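PDB 3SYJ: adhesion and penetration protein autotransporter from Haemophilus influenzae, which promotes bacterial adherence to and invasion of host cells, is probably a serine protease, and self-associates through its passenger domain in bacterial aggregation. Local coordinates for residues N374-V386 with W394-K406. Sequence-based numbering, arbitrary orientation.
Sequences NSNQTWQGAGIHV and WKVNGVEHDRLSK
Trp379 lies among Trp394, Val396 and Leu404, and its side chain meets them in order from root to rim. CB rests against Val396 CG1 and against Trp394 CZ2, 3.9 Å from the latter. With CG anti to the backbone N (chi1 175°), the indole turns inward, and its CG and CD2 pass over Trp394 CZ2. CE3 comes to 3.8 Å from the same Trp394 CZ2. CZ3 ends 3.6 Å from Leu404 CD1, which sits at the ring's edge. The two indoles form an offset edge-to-face pair, planes at 84°, the edge of Trp394 directed at the face of Trp379. Gly381 N lies over the opposite face of Trp379, and the indole NE1 donates to Gln358 OE1. Ile384 sends CD1 over one face of Trp394, 3.6 Å from the centroid of its six-membered ring and 7° off the normal, a CH-pi contact; Val396 CB lies over the rim of the opposite face. This is the interior of the passenger domain's right-handed parallel beta-helix, where 384-386 and 403-406 are neighbouring parallel strands of successive coils, and Leu363 and Phe365 of the preceding coil also touch this aromatic group. Ile384 N bonds to Ser405 O at 2.7 Å, and Trp379 N bonds to Asn397 O. Water 1 bridges Gln377 O and Asn397 N. Nearer the surface, Gln380 runs out extended past Val399, and its NE2 donates to Asp402 OD1 (3.1 Å). That oxygen is met from well above the carboxylate plane, not in it, the amide standing almost perpendicular to the carboxylate. Asp402 OD1 also takes a salt bridge from Lys123, whose NZ bonds to the carbonyls of Gly381 and Arg403, while water 3 lies 2.8 Å from Asp402 OD2, within hydrogen-bonding reach.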
loop_
_atom_site.group_PDB
_atom_site.type_symbol
_atom_site.label_atom_id
_atom_site.label_comp_id
_atom_site.label_asym_id
_atom_site.label_seq_id
_atom_site.Cartn_x
_atom_site.Cartn_y
_atom_site.Cartn_z
ATOM N N ASN A 374 50.480 48.681 -14.196
ATOM C CA ASN A 374 51.874 48.472 -13.820
ATOM C C ASN A 374 51.998 48.493 -12.309
ATOM O O ASN A 374 52.836 47.797 -11.731
ATOM C CB ASN A 374 52.770 49.552 -14.415
ATOM C CG ASN A 374 53.052 49.319 -15.870
ATOM O OD1 ASN A 374 52.908 48.195 -16.368
ATOM N ND2 ASN A 374 53.456 50.373 -16.573
ATOM N N SER A 375 51.178 49.299 -11.685
ATOM C CA SER A 375 51.175 49.456 -10.270
ATOM C C SER A 375 49.914 49.527 -9.384
ATOM O O SER A 375 49.624 48.625 -8.672
ATOM C CB SER A 375 51.914 50.710 -9.923
ATOM O OG SER A 375 52.281 50.653 -8.603
ATOM N N ASN A 376 49.190 50.626 -9.461
ATOM C CA ASN A 376 47.899 50.801 -8.852
ATOM C C ASN A 376 47.070 51.766 -9.668
ATOM O O ASN A 376 46.224 52.430 -9.182
ATOM C CB ASN A 376 48.057 51.274 -7.424
ATOM C CG ASN A 376 48.744 52.644 -7.312
ATOM O OD1 ASN A 376 49.410 53.145 -8.240
ATOM N ND2 ASN A 376 48.590 53.249 -6.148
ATOM N N GLN A 377 47.372 51.815 -10.941
ATOM C CA GLN A 377 46.659 52.675 -11.875
ATOM C C GLN A 377 45.170 52.338 -11.890
ATOM O O GLN A 377 44.791 51.166 -11.808
ATOM C CB GLN A 377 47.255 52.551 -13.276
ATOM C CG GLN A 377 48.605 53.240 -13.446
ATOM C CD GLN A 377 49.756 52.419 -12.891
ATOM O OE1 GLN A 377 49.648 51.207 -12.739
ATOM N NE2 GLN A 377 50.864 53.082 -12.587
ATOM N N THR A 378 44.331 53.367 -11.983
ATOM C CA THR A 378 42.874 53.187 -12.013
ATOM C C THR A 378 42.257 53.534 -13.372
ATOM O O THR A 378 42.897 54.175 -14.208
ATOM C CB THR A 378 42.181 54.040 -10.931
ATOM O OG1 THR A 378 42.452 55.426 -11.169
ATOM C CG2 THR A 378 42.679 53.656 -9.542
ATOM N N TRP A 379 41.018 53.100 -13.595
ATOM C CA TRP A 379 40.282 53.505 -14.796
ATOM C C TRP A 379 38.920 54.095 -14.458
ATOM O O TRP A 379 38.298 53.728 -13.464
ATOM C CB TRP A 379 40.091 52.345 -15.779
ATOM C CG TRP A 379 39.228 52.713 -16.976
ATOM C CD1 TRP A 379 39.648 53.330 -18.118
ATOM C CD2 TRP A 379 37.816 52.483 -17.144
ATOM N NE1 TRP A 379 38.593 53.506 -18.983
ATOM C CE2 TRP A 379 37.459 52.989 -18.414
ATOM C CE3 TRP A 379 36.821 51.904 -16.344
ATOM C CZ2 TRP A 379 36.144 52.938 -18.904
ATOM C CZ3 TRP A 379 35.514 51.848 -16.834
ATOM C CH2 TRP A 379 35.189 52.367 -18.102
ATOM N N GLN A 380 38.462 54.994 -15.324
ATOM C CA GLN A 380 37.193 55.688 -15.161
ATOM C C GLN A 380 36.708 56.149 -16.531
ATOM O O GLN A 380 37.438 56.831 -17.255
ATOM C CB GLN A 380 37.389 56.901 -14.256
ATOM C CG GLN A 380 36.103 57.572 -13.820
ATOM C CD GLN A 380 36.348 58.756 -12.909
ATOM O OE1 GLN A 380 37.452 59.293 -12.852
ATOM N NE2 GLN A 380 35.308 59.176 -12.198
ATOM N N GLY A 381 35.485 55.780 -16.894
ATOM C CA GLY A 381 34.947 56.128 -18.195
ATOM C C GLY A 381 33.482 55.761 -18.337
ATOM O O GLY A 381 32.810 55.434 -17.349
ATOM N N ALA A 382 32.979 55.804 -19.566
ATOM C CA ALA A 382 31.553 55.604 -19.798
ATOM C C ALA A 382 31.099 54.228 -19.323
ATOM O O ALA A 382 30.007 54.083 -18.760
ATOM C CB ALA A 382 31.222 55.794 -21.251
ATOM N N GLY A 383 31.943 53.225 -19.535
ATOM C CA GLY A 383 31.592 51.854 -19.207
ATOM C C GLY A 383 32.379 50.852 -20.029
ATOM O O GLY A 383 33.225 51.233 -20.842
ATOM N N ILE A 384 32.117 49.565 -19.821
ATOM C CA ILE A 384 32.831 48.533 -20.569
ATOM C C ILE A 384 31.870 47.609 -21.291
ATOM O O ILE A 384 30.934 47.072 -20.688
ATOM C CB ILE A 384 33.737 47.680 -19.651
ATOM C CG1 ILE A 384 34.687 48.577 -18.860
ATOM C CG2 ILE A 384 34.500 46.629 -20.461
ATOM C CD1 ILE A 384 35.480 47.831 -17.823
ATOM N N HIS A 385 32.102 47.424 -22.585
ATOM C CA HIS A 385 31.287 46.513 -23.375
ATOM C C HIS A 385 32.128 45.311 -23.805
ATOM O O HIS A 385 33.102 45.457 -24.542
ATOM C CB HIS A 385 30.705 47.235 -24.595
ATOM C CG HIS A 385 29.805 46.381 -25.435
ATOM N ND1 HIS A 385 30.278 45.364 -26.238
ATOM C CD2 HIS A 385 28.459 46.396 -25.601
ATOM C CE1 HIS A 385 29.263 44.789 -26.859
ATOM N NE2 HIS A 385 28.149 45.398 -26.492
ATOM N N VAL A 386 31.756 44.130 -23.329
ATOM C CA VAL A 386 32.466 42.911 -23.669
ATOM C C VAL A 386 31.605 42.042 -24.574
ATOM O O VAL A 386 30.470 41.702 -24.221
ATOM C CB VAL A 386 32.843 42.109 -22.404
ATOM C CG1 VAL A 386 33.641 40.870 -22.776
ATOM C CG2 VAL A 386 33.613 42.981 -21.412
ATOM N N TRP A 394 39.981 41.804 -15.772
ATOM C CA TRP A 394 40.074 43.217 -15.421
ATOM C C TRP A 394 40.776 43.385 -14.082
ATOM O O TRP A 394 40.189 43.133 -13.035
ATOM C CB TRP A 394 38.666 43.823 -15.360
ATOM C CG TRP A 394 38.630 45.324 -15.258
ATOM C CD1 TRP A 394 38.411 46.063 -14.133
ATOM C CD2 TRP A 394 38.809 46.266 -16.326
ATOM N NE1 TRP A 394 38.448 47.403 -14.432
ATOM C CE2 TRP A 394 38.697 47.554 -15.772
ATOM C CE3 TRP A 394 39.062 46.143 -17.696
ATOM C CZ2 TRP A 394 38.828 48.712 -16.536
ATOM C CZ3 TRP A 394 39.196 47.289 -18.451
ATOM C CH2 TRP A 394 39.080 48.558 -17.868
ATOM N N LYS A 395 42.037 43.806 -14.114
ATOM C CA LYS A 395 42.837 43.861 -12.891
ATOM C C LYS A 395 43.061 45.290 -12.410
ATOM O O LYS A 395 43.961 45.561 -11.616
ATOM C CB LYS A 395 44.173 43.149 -13.105
ATOM C CG LYS A 395 44.010 41.663 -13.370
ATOM C CD LYS A 395 45.329 40.980 -13.715
ATOM C CE LYS A 395 45.107 39.493 -13.961
ATOM N NZ LYS A 395 46.296 38.811 -14.551
ATOM N N VAL A 396 42.224 46.201 -12.889
ATOM C CA VAL A 396 42.384 47.618 -12.607
ATOM C C VAL A 396 41.257 48.116 -11.721
ATOM O O VAL A 396 40.084 47.886 -12.014
ATOM C CB VAL A 396 42.413 48.415 -13.912
ATOM C CG1 VAL A 396 42.378 49.892 -13.632
ATOM C CG2 VAL A 396 43.664 48.063 -14.686
ATOM N N ASN A 397 41.608 48.792 -10.633
ATOM C CA ASN A 397 40.599 49.291 -9.706
ATOM C C ASN A 397 39.814 50.473 -10.266
ATOM O O ASN A 397 40.139 51.004 -11.326
ATOM C CB ASN A 397 41.233 49.687 -8.376
ATOM C CG ASN A 397 41.479 48.500 -7.474
ATOM O OD1 ASN A 397 42.541 48.397 -6.855
ATOM N ND2 ASN A 397 40.504 47.593 -7.393
ATOM N N GLY A 398 38.790 50.890 -9.532
ATOM C CA GLY A 398 37.975 52.021 -9.939
ATOM C C GLY A 398 38.201 53.230 -9.050
ATOM O O GLY A 398 39.159 53.280 -8.280
ATOM N N VAL A 399 37.297 54.200 -9.146
ATOM C CA VAL A 399 37.452 55.487 -8.484
ATOM C C VAL A 399 36.279 55.729 -7.549
ATOM O O VAL A 399 35.137 55.430 -7.900
ATOM C CB VAL A 399 37.486 56.608 -9.526
ATOM C CG1 VAL A 399 37.435 57.969 -8.852
ATOM C CG2 VAL A 399 38.717 56.457 -10.417
ATOM N N GLU A 400 36.557 56.277 -6.368
ATOM C CA GLU A 400 35.517 56.500 -5.367
ATOM C C GLU A 400 34.417 57.407 -5.913
ATOM O O GLU A 400 34.700 58.376 -6.615
ATOM C CB GLU A 400 36.117 57.095 -4.094
ATOM C CG GLU A 400 35.142 57.183 -2.929
ATOM C CD GLU A 400 35.786 57.740 -1.664
ATOM O OE1 GLU A 400 36.990 58.060 -1.691
ATOM O OE2 GLU A 400 35.093 57.854 -0.637
ATOM N N HIS A 401 33.166 57.079 -5.596
ATOM C CA HIS A 401 31.996 57.839 -6.062
ATOM C C HIS A 401 31.749 57.720 -7.564
ATOM O O HIS A 401 31.001 58.510 -8.142
ATOM C CB HIS A 401 32.080 59.319 -5.653
ATOM C CG HIS A 401 32.170 59.529 -4.172
ATOM N ND1 HIS A 401 33.140 60.315 -3.588
ATOM C CD2 HIS A 401 31.430 59.027 -3.155
ATOM C CE1 HIS A 401 32.984 60.301 -2.276
ATOM N NE2 HIS A 401 31.956 59.523 -1.987
ATOM N N ASP A 402 32.386 56.743 -8.197
ATOM C CA ASP A 402 32.157 56.490 -9.611
ATOM C C ASP A 402 31.560 55.106 -9.829
ATOM O O ASP A 402 32.000 54.129 -9.225
ATOM C CB ASP A 402 33.447 56.633 -10.414
ATOM C CG ASP A 402 33.259 56.265 -11.876
ATOM O OD1 ASP A 402 32.972 57.173 -12.687
ATOM O OD2 ASP A 402 33.376 55.066 -12.209
ATOM N N ARG A 403 30.554 55.034 -10.697
ATOM C CA ARG A 403 29.904 53.777 -11.036
ATOM C C ARG A 403 30.409 53.276 -12.385
ATOM O O ARG A 403 30.421 54.019 -13.370
ATOM C CB ARG A 403 28.386 53.971 -11.101
ATOM C CG ARG A 403 27.567 52.728 -10.815
ATOM C CD ARG A 403 26.098 52.973 -11.133
ATOM N NE ARG A 403 25.895 53.001 -12.573
ATOM C CZ ARG A 403 24.718 52.850 -13.172
ATOM N NH1 ARG A 403 23.612 52.675 -12.453
ATOM N NH2 ARG A 403 24.654 52.871 -14.496
ATOM N N LEU A 404 30.824 52.016 -12.428
ATOM C CA LEU A 404 31.233 51.399 -13.679
ATOM C C LEU A 404 30.022 50.721 -14.315
ATOM O O LEU A 404 29.283 50.007 -13.638
ATOM C CB LEU A 404 32.378 50.398 -13.447
ATOM C CG LEU A 404 33.004 49.723 -14.677
ATOM C CD1 LEU A 404 34.480 49.379 -14.458
ATOM C CD2 LEU A 404 32.225 48.477 -15.116
ATOM N N SER A 405 29.819 50.968 -15.609
ATOM C CA SER A 405 28.743 50.348 -16.379
ATOM C C SER A 405 29.254 49.162 -17.192
ATOM O O SER A 405 30.119 49.317 -18.062
ATOM C CB SER A 405 28.132 51.367 -17.340
ATOM O OG SER A 405 27.454 52.394 -16.643
ATOM N N LYS A 406 28.715 47.982 -16.917
ATOM C CA LYS A 406 29.117 46.778 -17.639
ATOM C C LYS A 406 27.999 46.302 -18.546
ATOM O O LYS A 406 26.914 45.959 -18.079
ATOM C CB LYS A 406 29.523 45.658 -16.670
ATOM C CG LYS A 406 29.384 44.235 -17.246
ATOM C CD LYS A 406 30.594 43.834 -18.073
ATOM C CE LYS A 406 30.445 42.441 -18.691
ATOM N NZ LYS A 406 29.463 42.401 -19.806
HETATM O O HOH W 1 44.319 49.092 -10.108
HETATM O O HOH W 2 31.913 52.940 -16.295
HETATM O O HOH W 3 33.940 53.964 -14.668
#